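Telomere length regulator taz1 (Schizosaccharomyces pombe, PDB 4ZMI) regulates telomere length and function, binding double-stranded telomeric DNA, and is represented here by its helical domain of the TRF family. Local coordinates at residues W3-A8 with W88-D93; E63-K68 with K99-F104; I123-L128 with D194-T199; E147-Y152 with S164-S169. One frame throughout, in Å; residues are numbered along the deposited sequence.

Contact 1. Residues W3-A8 with W88-D93; sequences WDIEKA and WCLFED
Trp3 and Phe91 reach for each other from opposite directions and form the tight half of this contact. The planes lie within 3° of each other, but the rings are displaced until little more than their rims meet, the centroid of the six-membered ring of Trp3 standing 5.2 Å from that of Phe91. Trp3 CH2 lies 3.4 Å from Phe91 CE1. With CG of Trp3 anti to the backbone N (chi1 -176°), the indole runs alongside the first helical turn toward Ala8, whose CB sits 3.5 Å above its plane, toward the rim. Phe91 CZ meets Ala8 O at 3.3 Å. Tyr69 O takes the indole NE1, and Tyr87 and Ile81 pack on the same tryptophan. A serine at Trp3 would probably leave Phe91 without its aromatic neighbour, Tyr69 O without its donor, and a gap over Ala8. The outer side has a single, if close, touch between exposed Ile5 and partly exposed Leu90, which cross at about a right angle with their CD1 methyls 3.5 Å apart. Asp4, the N-cap of helix 5-35, accepts from Lys7 N through OD1 (3.1 Å), the donor standing well above the carboxylate plane. The contact thus rests on carbon packing, plus one backbone oxygen, Ala8 O, set against the phenylalanine ring, while polar capping fixes the helix start from within.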
# COMPACT_ATOMS: atom_id res chain seq x y z
N TRP A 3 -10.28 9.00 11.08
CA TRP A 3 -9.23 9.85 10.55
C TRP A 3 -9.52 11.24 11.16
O TRP A 3 -10.60 11.80 10.96
CB TRP A 3 -9.27 9.79 9.02
CG TRP A 3 -8.20 10.55 8.31
CD1 TRP A 3 -7.13 11.18 8.86
CD2 TRP A 3 -8.11 10.75 6.89
NE1 TRP A 3 -6.37 11.75 7.87
CE2 TRP A 3 -6.95 11.51 6.66
CE3 TRP A 3 -8.89 10.36 5.80
CZ2 TRP A 3 -6.54 11.88 5.38
CZ3 TRP A 3 -8.48 10.74 4.53
CH2 TRP A 3 -7.32 11.48 4.33
N ASP A 4 -8.57 11.74 11.93
CA ASP A 4 -8.60 13.08 12.51
C ASP A 4 -9.08 14.04 11.41
O ASP A 4 -8.49 14.10 10.32
CB ASP A 4 -7.19 13.38 13.05
CG ASP A 4 -7.14 14.65 13.89
OD1 ASP A 4 -7.78 15.64 13.50
OD2 ASP A 4 -6.48 14.65 14.94
N ILE A 5 -10.16 14.78 11.69
CA ILE A 5 -10.87 15.54 10.66
C ILE A 5 -10.12 16.84 10.46
O ILE A 5 -10.03 17.36 9.35
CB ILE A 5 -12.37 15.81 10.96
CG1 ILE A 5 -13.08 16.37 9.73
CG2 ILE A 5 -12.54 16.76 12.13
CD1 ILE A 5 -13.13 15.43 8.60
N GLU A 6 -9.55 17.34 11.55
CA GLU A 6 -8.72 18.52 11.48
C GLU A 6 -7.47 18.25 10.68
O GLU A 6 -7.15 19.03 9.78
CB GLU A 6 -8.35 18.99 12.88
CG GLU A 6 -9.46 19.75 13.55
CD GLU A 6 -9.07 20.18 14.94
OE1 GLU A 6 -8.48 21.27 15.07
OE2 GLU A 6 -9.34 19.42 15.89
N LYS A 7 -6.76 17.15 10.98
CA LYS A 7 -5.54 16.80 10.22
C LYS A 7 -5.83 16.49 8.76
O LYS A 7 -5.06 16.86 7.88
CB LYS A 7 -4.75 15.66 10.87
CG LYS A 7 -4.07 16.08 12.15
CD LYS A 7 -3.56 14.91 12.93
CE LYS A 7 -2.77 15.39 14.15
NZ LYS A 7 -2.79 14.38 15.23
N ALA A 8 -6.94 15.81 8.51
CA ALA A 8 -7.32 15.47 7.15
C ALA A 8 -7.62 16.77 6.42
O ALA A 8 -7.32 16.92 5.24
CB ALA A 8 -8.53 14.57 7.15
N TRP A 88 -15.33 12.15 1.80
CA TRP A 88 -15.64 12.27 0.38
C TRP A 88 -15.64 13.74 -0.05
O TRP A 88 -14.87 14.14 -0.93
CB TRP A 88 -17.01 11.66 0.08
CG TRP A 88 -17.20 11.17 -1.32
CD1 TRP A 88 -16.40 11.43 -2.41
CD2 TRP A 88 -18.24 10.32 -1.79
NE1 TRP A 88 -16.90 10.78 -3.52
CE2 TRP A 88 -18.03 10.09 -3.16
CE3 TRP A 88 -19.34 9.72 -1.17
CZ2 TRP A 88 -18.87 9.29 -3.92
CZ3 TRP A 88 -20.18 8.93 -1.92
CH2 TRP A 88 -19.94 8.72 -3.28
N CYS A 89 -16.47 14.54 0.61
CA CYS A 89 -16.60 15.95 0.25
C CYS A 89 -15.26 16.66 0.34
O CYS A 89 -14.90 17.42 -0.55
CB CYS A 89 -17.60 16.64 1.15
SG CYS A 89 -19.17 15.79 1.20
N LEU A 90 -14.53 16.39 1.41
CA LEU A 90 -13.21 16.99 1.57
C LEU A 90 -12.27 16.66 0.42
O LEU A 90 -11.48 17.51 0.02
CB LEU A 90 -12.57 16.57 2.89
CG LEU A 90 -13.08 17.31 4.13
CD1 LEU A 90 -12.65 16.57 5.36
CD2 LEU A 90 -12.57 18.74 4.17
N PHE A 91 -12.34 15.43 -0.11
CA PHE A 91 -11.29 14.97 -1.03
C PHE A 91 -11.68 14.65 -2.47
O PHE A 91 -10.81 14.55 -3.34
CB PHE A 91 -10.54 13.77 -0.45
CG PHE A 91 -9.67 14.13 0.70
CD1 PHE A 91 -10.01 13.74 1.98
CD2 PHE A 91 -8.53 14.87 0.51
CE1 PHE A 91 -9.21 14.06 3.05
CE2 PHE A 91 -7.72 15.21 1.57
CZ PHE A 91 -8.07 14.82 2.83
N GLU A 92 -12.98 14.48 -2.70
CA GLU A 92 -13.54 14.19 -4.03
C GLU A 92 -12.85 14.89 -5.22
O GLU A 92 -12.77 14.32 -6.31
CB GLU A 92 -15.04 14.51 -3.99
CG GLU A 92 -15.78 14.54 -5.31
CD GLU A 92 -17.18 15.09 -5.16
OE1 GLU A 92 -17.47 16.18 -5.71
OE2 GLU A 92 -18.00 14.44 -4.47
N ASP A 93 -12.34 16.10 -5.01
CA ASP A 93 -11.66 16.84 -6.08
C ASP A 93 -10.21 16.42 -6.22
O ASP A 93 -9.63 16.48 -7.31
CB ASP A 93 -11.70 18.35 -5.81
CG ASP A 93 -12.93 19.04 -6.40
OD1 ASP A 93 -13.07 19.04 -7.64
OD2 ASP A 93 -13.73 19.61 -5.63

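Contact 2. Residues E63-K68 with K99-F104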
# COMPACT_ATOMS: atom_id res chain seq x y z
N GLU A 63 7.53 10.82 7.67
CA GLU A 63 7.19 11.13 9.04
C GLU A 63 6.28 12.36 9.16
O GLU A 63 5.27 12.31 9.87
CB GLU A 63 8.45 11.36 9.87
CG GLU A 63 8.18 11.80 11.29
CD GLU A 63 7.92 10.62 12.20
OE1 GLU A 63 8.16 9.48 11.76
OE2 GLU A 63 7.50 10.85 13.35
N GLN A 64 6.63 13.46 8.49
CA GLN A 64 5.81 14.68 8.54
C GLN A 64 4.44 14.37 7.97
O GLN A 64 3.42 14.68 8.58
CB GLN A 64 6.44 15.86 7.77
CG GLN A 64 5.60 17.18 7.84
CD GLN A 64 5.83 18.14 6.66
OE1 GLN A 64 6.82 18.04 5.94
NE2 GLN A 64 4.89 19.08 6.47
N LEU A 65 4.43 13.73 6.81
CA LEU A 65 3.20 13.32 6.14
C LEU A 65 2.29 12.58 7.11
O LEU A 65 1.12 12.93 7.30
CB LEU A 65 3.55 12.41 4.97
CG LEU A 65 2.44 11.95 4.03
CD1 LEU A 65 1.76 13.13 3.40
CD2 LEU A 65 3.05 11.07 2.96
N THR A 66 2.86 11.57 7.75
CA THR A 66 2.15 10.69 8.66
C THR A 66 1.63 11.39 9.91
O THR A 66 0.47 11.23 10.28
CB THR A 66 3.07 9.54 9.06
OG1 THR A 66 3.10 8.57 7.99
CG2 THR A 66 2.60 8.87 10.33
N THR A 67 2.49 12.17 10.56
CA THR A 67 2.13 12.84 11.80
C THR A 67 1.25 14.05 11.56
O THR A 67 0.23 14.23 12.23
CB THR A 67 3.38 13.29 12.59
OG1 THR A 67 4.14 12.14 12.97
CG2 THR A 67 2.96 14.05 13.84
N LYS A 68 1.64 14.88 10.60
CA LYS A 68 0.90 16.11 10.34
C LYS A 68 -0.50 15.83 9.80
O LYS A 68 -1.46 16.44 10.26
CB LYS A 68 1.66 17.04 9.39
CG LYS A 68 0.94 18.34 9.09
CD LYS A 68 1.81 19.30 8.32
CE LYS A 68 1.10 20.62 8.11
NZ LYS A 68 2.00 21.65 7.52
N LYS A 99 -3.35 10.03 -5.15
CA LYS A 99 -2.68 8.87 -5.75
C LYS A 99 -1.17 9.03 -5.71
O LYS A 99 -0.46 8.05 -5.49
CB LYS A 99 -3.11 8.69 -7.19
CG LYS A 99 -4.59 8.54 -7.38
CD LYS A 99 -5.02 7.09 -7.34
CE LYS A 99 -6.50 7.00 -7.67
NZ LYS A 99 -6.99 5.61 -7.68
N SER A 100 -0.69 10.25 -5.90
CA SER A 100 0.74 10.51 -5.84
C SER A 100 1.29 10.26 -4.44
O SER A 100 2.30 9.58 -4.29
CB SER A 100 1.07 11.93 -6.29
OG SER A 100 0.78 12.12 -7.66
N ILE A 101 0.63 10.80 -3.42
CA ILE A 101 1.08 10.62 -2.04
C ILE A 101 1.13 9.12 -1.67
O ILE A 101 2.09 8.63 -1.07
CB ILE A 101 0.15 11.36 -1.05
CG1 ILE A 101 0.14 12.86 -1.35
CG2 ILE A 101 0.59 11.13 0.39
CD1 ILE A 101 -1.23 13.49 -1.19
N GLN A 102 0.09 8.40 -2.06
CA GLN A 102 0.02 6.98 -1.76
C GLN A 102 1.17 6.20 -2.45
O GLN A 102 1.78 5.31 -1.85
CB GLN A 102 -1.35 6.44 -2.17
CG GLN A 102 -1.55 4.97 -1.96
CD GLN A 102 -2.81 4.48 -2.63
OE1 GLN A 102 -2.89 4.43 -3.85
NE2 GLN A 102 -3.82 4.12 -1.83
N PHE A 103 1.47 6.57 -3.70
CA PHE A 103 2.58 6.01 -4.47
C PHE A 103 3.85 6.08 -3.66
O PHE A 103 4.54 5.08 -3.44
CB PHE A 103 2.78 6.80 -5.76
CG PHE A 103 3.39 6.02 -6.89
CD1 PHE A 103 2.68 5.79 -8.05
CD2 PHE A 103 4.69 5.53 -6.79
CE1 PHE A 103 3.24 5.08 -9.09
CE2 PHE A 103 5.25 4.81 -7.82
CZ PHE A 103 4.52 4.58 -8.98
N PHE A 104 4.16 7.29 -3.19
CA PHE A 104 5.33 7.52 -2.36
C PHE A 104 5.33 6.60 -1.15
O PHE A 104 6.34 6.00 -0.83
CB PHE A 104 5.44 8.97 -1.90
CG PHE A 104 6.50 9.20 -0.86
CD1 PHE A 104 7.82 9.33 -1.23
CD2 PHE A 104 6.18 9.22 0.48
CE1 PHE A 104 8.80 9.52 -0.28
CE2 PHE A 104 7.16 9.39 1.43
CZ PHE A 104 8.46 9.55 1.06
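Leu65 and Ile101 face each other from the helices 52-68 and 95-107, and their CA atoms, 8.9 Å apart, mark the nearest approach of the two backbone segments. One leucine carries everything from its side. Its CG stands anti to the backbone N (chi1 -174°), which sends both methyls across toward residues 99-104. The CG2 methyl of Ile101 enters the fork they make: it is 3.6 Å from Leu65 CD2 and 3.8 Å from Leu65 CD1. The two side chains cross obliquely, and a single isoleucine methyl touches both branches of the leucine. Phe104, a turn further along, adds a looser touch, its CD2 lying 4.4 Å from Leu65 CD2. That methyl therefore touches both an aliphatic and an aromatic neighbour. All three residues are buried and the interface contains only carbon, consistent with cohesion by exclusion of water. Within helix 52-68, Thr67 N bonds to Glu63 O (2.9 Å) and Thr67 OG1 adds a weak bond to the same oxygen; from helix 95-107, Lys99 NZ reaches Val231 O and Gln102 NE2 reaches Ile76 O. Helix 5-35 closes over the contact, with Ile18 against Leu65 and Val26 against Phe104, whose ring also meets Phe61 of helix 52-68 edge-to-face. Phe103 packs on Leu225 and Leu226, and helix 95-107 thus lies against helices 5-35, 52-68 and 214-229 of this all-helical domain.

Contact 3. Residues I123-L128 with D194-T199; sequences IVLDAL and DFLKST
Leu196 spreads its two methyls over two leucines one turn apart on helix 118-130. Its CD1 meets Leu125 CD2 at 3.7 Å, the side chains running at a slant to one another. Its CD2 meets Leu128 CD1 at 4.1 Å, and here the chains come tip to tip. Leu196 holds CG anti to the carbonyl carbon (chi1 -51°), and its fork then opens toward both partners. Leu125 starts off to the side and bends in only at its far end, whereas Leu128 sets off toward the partner helix at CB. With three buried residues and nothing but methyls at the interface, the contact is small. Beyond this shell, the backbone bond from Leu128 N to Val124 O (2.9 Å) belongs to the helix that carries both leucines. In helix 192-203, Thr199 grips Phe195 O twice, through its N and, 2.8 Å away, through OG1, the two donors arriving from opposite faces of the carbonyl plane. Trp187 of helix 185-189 packs against both Leu128 and Leu196, while Phe145 and Ala141 of helix 137-154 cover Leu125 and Leu128, and Ile167 of helix 163-168 touches Leu125 and Leu196.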
# COMPACT_ATOMS: atom_id res chain seq x y z
N ILE A 123 -2.14 -0.73 0.82
CA ILE A 123 -2.53 -0.24 -0.50
C ILE A 123 -3.21 -1.33 -1.32
O ILE A 123 -4.26 -1.08 -1.90
CB ILE A 123 -1.35 0.37 -1.26
CG1 ILE A 123 -0.80 1.54 -0.47
CG2 ILE A 123 -1.77 0.85 -2.65
CD1 ILE A 123 0.59 1.95 -0.90
N VAL A 124 -2.62 -2.53 -1.35
CA VAL A 124 -3.24 -3.66 -2.05
C VAL A 124 -4.65 -3.99 -1.51
O VAL A 124 -5.58 -4.16 -2.30
CB VAL A 124 -2.35 -4.93 -1.99
CG1 VAL A 124 -3.04 -6.12 -2.66
CG2 VAL A 124 -1.00 -4.67 -2.63
N LEU A 125 -4.82 -4.08 -0.19
CA LEU A 125 -6.13 -4.38 0.40
C LEU A 125 -7.11 -3.26 0.08
O LEU A 125 -8.28 -3.51 -0.19
CB LEU A 125 -6.05 -4.59 1.91
CG LEU A 125 -5.44 -5.93 2.37
CD1 LEU A 125 -5.02 -5.81 3.81
CD2 LEU A 125 -6.41 -7.11 2.22
N ASP A 126 -6.63 -2.01 0.12
CA ASP A 126 -7.50 -0.88 -0.16
C ASP A 126 -8.01 -0.98 -1.59
O ASP A 126 -9.20 -0.83 -1.83
CB ASP A 126 -6.77 0.44 0.04
CG ASP A 126 -7.68 1.64 -0.16
OD1 ASP A 126 -8.77 1.68 0.45
OD2 ASP A 126 -7.30 2.55 -0.93
N ALA A 127 -7.11 -1.26 -2.52
CA ALA A 127 -7.50 -1.50 -3.91
C ALA A 127 -8.51 -2.62 -4.00
O ALA A 127 -9.53 -2.50 -4.67
CB ALA A 127 -6.27 -1.83 -4.77
N LEU A 128 -8.24 -3.71 -3.30
CA LEU A 128 -9.17 -4.83 -3.33
C LEU A 128 -10.54 -4.48 -2.76
O LEU A 128 -11.54 -5.07 -3.16
CB LEU A 128 -8.59 -6.03 -2.57
CG LEU A 128 -7.41 -6.76 -3.21
CD1 LEU A 128 -7.00 -7.94 -2.34
CD2 LEU A 128 -7.77 -7.25 -4.61
N ASP A 194 -12.52 -14.69 1.70
CA ASP A 194 -12.29 -16.13 1.81
C ASP A 194 -11.08 -16.51 0.98
O ASP A 194 -10.26 -17.34 1.41
CB ASP A 194 -13.53 -16.90 1.38
CG ASP A 194 -14.69 -16.70 2.32
OD1 ASP A 194 -14.46 -16.67 3.55
OD2 ASP A 194 -15.83 -16.56 1.84
N PHE A 195 -10.94 -15.90 -0.19
CA PHE A 195 -9.75 -16.15 -1.01
C PHE A 195 -8.47 -15.76 -0.26
O PHE A 195 -7.48 -16.49 -0.28
CB PHE A 195 -9.82 -15.43 -2.37
CG PHE A 195 -8.65 -15.73 -3.27
CD1 PHE A 195 -8.46 -17.01 -3.78
CD2 PHE A 195 -7.73 -14.75 -3.60
CE1 PHE A 195 -7.37 -17.30 -4.59
CE2 PHE A 195 -6.64 -15.02 -4.41
CZ PHE A 195 -6.47 -16.31 -4.91
N LEU A 196 -8.51 -14.61 0.42
CA LEU A 196 -7.34 -14.10 1.14
C LEU A 196 -7.05 -14.99 2.33
O LEU A 196 -5.89 -15.32 2.58
CB LEU A 196 -7.54 -12.65 1.61
CG LEU A 196 -8.00 -11.64 0.57
CD1 LEU A 196 -8.05 -10.26 1.17
CD2 LEU A 196 -7.07 -11.64 -0.61
N LYS A 197 -8.08 -15.38 3.07
CA LYS A 197 -7.88 -16.25 4.24
C LYS A 197 -7.31 -17.59 3.81
O LYS A 197 -6.47 -18.18 4.49
CB LYS A 197 -9.19 -16.47 4.99
CG LYS A 197 -9.65 -15.29 5.85
CD LYS A 197 -10.93 -15.65 6.61
CE LYS A 197 -12.20 -15.16 5.90
NZ LYS A 197 -13.47 -15.72 6.50
N SER A 198 -7.78 -18.07 2.66
CA SER A 198 -7.26 -19.29 2.07
C SER A 198 -5.81 -19.14 1.69
O SER A 198 -4.98 -19.97 2.06
CB SER A 198 -8.05 -19.67 0.82
OG SER A 198 -9.21 -20.41 1.16
N THR A 199 -5.51 -18.08 0.94
CA THR A 199 -4.17 -17.88 0.42
C THR A 199 -3.22 -17.86 1.60
O THR A 199 -2.17 -18.48 1.58
CB THR A 199 -4.05 -16.52 -0.29
OG1 THR A 199 -4.92 -16.46 -1.43
CG2 THR A 199 -2.60 -16.26 -0.72

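Contact 4. Residues E147-Y152 with S164-S169; sequences ELVIRY and SEFILS
Phe166 reaches across from its own helix to residues 147-152, the short axes coming no nearer than 12.8 Å at an angle of 118°. From CB the side chain heads toward the other segment, CG lying anti to the backbone N (chi1 -171°). CD1 then comes over one face of the Tyr152 ring. Next along that side, CE1 touches Tyr152 CB and CG, each at 3.8 Å, with CB at the edge of the phenylalanine ring, in its plane. CE2, on the other side, meets Val149 CG2 at 3.9 Å. At the tip, CZ reaches the same CG2 (3.9 Å) and backs onto Val149 CA (4.1 Å). Pro159 O receives the Tyr152 OH, fixing the far end of that ring. Arg121 makes a cation-pi contact with Phe166 and also bonds to its carbonyl oxygen. Cutting Phe166 back to an alanine would probably leave Val149 and Tyr152 without the ring between them, and Arg121 without its aromatic partner. Tyr152 and Phe166 make a T-shaped stack, planes at 85° and centroids 5.6 Å apart, the phenylalanine giving the edge; it joins helices 137-154 and 163-168 of the all-helical TRF-family domain, two residues before Leu168 of the magnesium site.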
# COMPACT_ATOMS: atom_id res chain seq x y z
N GLU A 147 2.14 -12.41 -3.16
CA GLU A 147 3.57 -12.15 -2.96
C GLU A 147 3.90 -11.55 -1.59
O GLU A 147 4.84 -12.00 -0.92
CB GLU A 147 4.12 -11.25 -4.06
CG GLU A 147 5.63 -11.08 -3.96
CD GLU A 147 6.40 -12.35 -4.33
OE1 GLU A 147 5.86 -13.16 -5.11
OE2 GLU A 147 7.54 -12.54 -3.84
N LEU A 148 3.13 -10.54 -1.16
CA LEU A 148 3.33 -9.96 0.15
C LEU A 148 3.14 -11.05 1.19
O LEU A 148 3.83 -11.08 2.20
CB LEU A 148 2.33 -8.81 0.41
CG LEU A 148 2.47 -7.67 -0.59
CD1 LEU A 148 1.35 -6.65 -0.39
CD2 LEU A 148 3.84 -7.03 -0.38
N VAL A 149 2.21 -11.96 0.94
CA VAL A 149 1.99 -13.06 1.89
C VAL A 149 3.23 -13.95 1.98
O VAL A 149 3.67 -14.29 3.10
CB VAL A 149 0.71 -13.86 1.57
CG1 VAL A 149 0.57 -15.05 2.50
CG2 VAL A 149 -0.50 -12.95 1.71
N ILE A 150 3.83 -14.27 0.83
CA ILE A 150 5.06 -15.07 0.80
C ILE A 150 6.16 -14.35 1.56
O ILE A 150 6.81 -14.93 2.42
CB ILE A 150 5.59 -15.30 -0.63
CG1 ILE A 150 4.49 -15.75 -1.57
CG2 ILE A 150 6.68 -16.34 -0.59
CD1 ILE A 150 3.92 -17.09 -1.23
N ARG A 151 6.36 -13.08 1.21
CA ARG A 151 7.42 -12.27 1.80
C ARG A 151 7.29 -12.25 3.31
O ARG A 151 8.27 -12.43 4.02
CB ARG A 151 7.45 -10.86 1.19
CG ARG A 151 7.92 -10.88 -0.29
CD ARG A 151 8.16 -9.50 -0.88
NE ARG A 151 9.30 -8.82 -0.27
CZ ARG A 151 10.57 -9.05 -0.60
NH1 ARG A 151 10.86 -9.97 -1.53
NH2 ARG A 151 11.55 -8.39 0.01
N TYR A 152 6.07 -12.07 3.82
CA TYR A 152 5.90 -12.06 5.26
C TYR A 152 6.27 -13.40 5.88
O TYR A 152 7.17 -13.46 6.72
CB TYR A 152 4.47 -11.72 5.68
CG TYR A 152 4.33 -11.67 7.17
CD1 TYR A 152 4.58 -10.50 7.86
CD2 TYR A 152 3.97 -12.79 7.90
CE1 TYR A 152 4.46 -10.44 9.23
CE2 TYR A 152 3.85 -12.74 9.27
CZ TYR A 152 4.10 -11.56 9.93
OH TYR A 152 3.99 -11.47 11.30
N SER A 164 -6.80 -12.91 9.89
CA SER A 164 -7.57 -11.75 10.40
C SER A 164 -6.67 -10.63 10.82
O SER A 164 -6.90 -9.47 10.51
CB SER A 164 -8.39 -12.13 11.63
OG SER A 164 -9.55 -12.85 11.26
N GLU A 165 -5.65 -11.02 11.57
CA GLU A 165 -4.70 -10.07 12.12
C GLU A 165 -3.84 -9.55 10.95
O GLU A 165 -3.58 -8.37 10.85
CB GLU A 165 -3.89 -10.76 13.22
CG GLU A 165 -2.92 -9.90 13.99
CD GLU A 165 -2.50 -10.55 15.31
OE1 GLU A 165 -2.21 -11.78 15.31
OE2 GLU A 165 -2.50 -9.84 16.34
N PHE A 166 -3.48 -10.44 10.03
CA PHE A 166 -2.69 -10.06 8.85
C PHE A 166 -3.41 -8.98 8.03
O PHE A 166 -2.80 -8.04 7.56
CB PHE A 166 -2.45 -11.31 7.98
CG PHE A 166 -1.49 -11.09 6.86
CD1 PHE A 166 -0.13 -11.34 7.03
CD2 PHE A 166 -1.93 -10.64 5.63
CE1 PHE A 166 0.76 -11.15 6.02
CE2 PHE A 166 -1.03 -10.44 4.61
CZ PHE A 166 0.31 -10.70 4.80
N ILE A 167 -4.72 -9.11 7.88
CA ILE A 167 -5.53 -8.18 7.11
C ILE A 167 -5.85 -6.88 7.87
O ILE A 167 -5.59 -5.79 7.39
CB ILE A 167 -6.84 -8.85 6.70
CG1 ILE A 167 -6.55 -9.95 5.65
CG2 ILE A 167 -7.87 -7.80 6.23
CD1 ILE A 167 -7.68 -10.94 5.49
N LEU A 168 -6.42 -7.01 9.07
CA LEU A 168 -6.93 -5.86 9.81
C LEU A 168 -5.88 -4.93 10.43
O LEU A 168 -6.11 -3.74 10.61
CB LEU A 168 -7.89 -6.34 10.89
CG LEU A 168 -9.13 -7.03 10.35
CD1 LEU A 168 -9.83 -7.80 11.48
CD2 LEU A 168 -10.08 -5.99 9.70
N SER A 169 -4.72 -5.49 10.76
CA SER A 169 -3.65 -4.71 11.36
C SER A 169 -3.19 -3.59 10.42
O SER A 169 -2.57 -2.66 10.85
CB SER A 169 -2.47 -5.62 11.67
OG SER A 169 -1.85 -5.99 10.43

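How the contacts relate
Contacts 1 and 2 interlock along the chain, since their segments alternate, and they meet where Lys7 CG lies 3.2 Å from Lys68 O. Contact 4 is nested inside the loop that contact 3 closes. The centres of these two are about 9 Å apart, and Leu125 CD1 packs 3.6 Å from Ile167 O. Contacts 2 and 3 lie on opposite sides of the chain's centre, yet Gln102 O touches Ile123 CD1 at 3.7 Å, so the consecutive helices 95-107 and 118-130 bring the two contacts into touch. A magnesium ion at Leu168, Leu171 and Tyr173 is about 9 Å from the side chain of Leu125 and about 11 Å from that of Phe166.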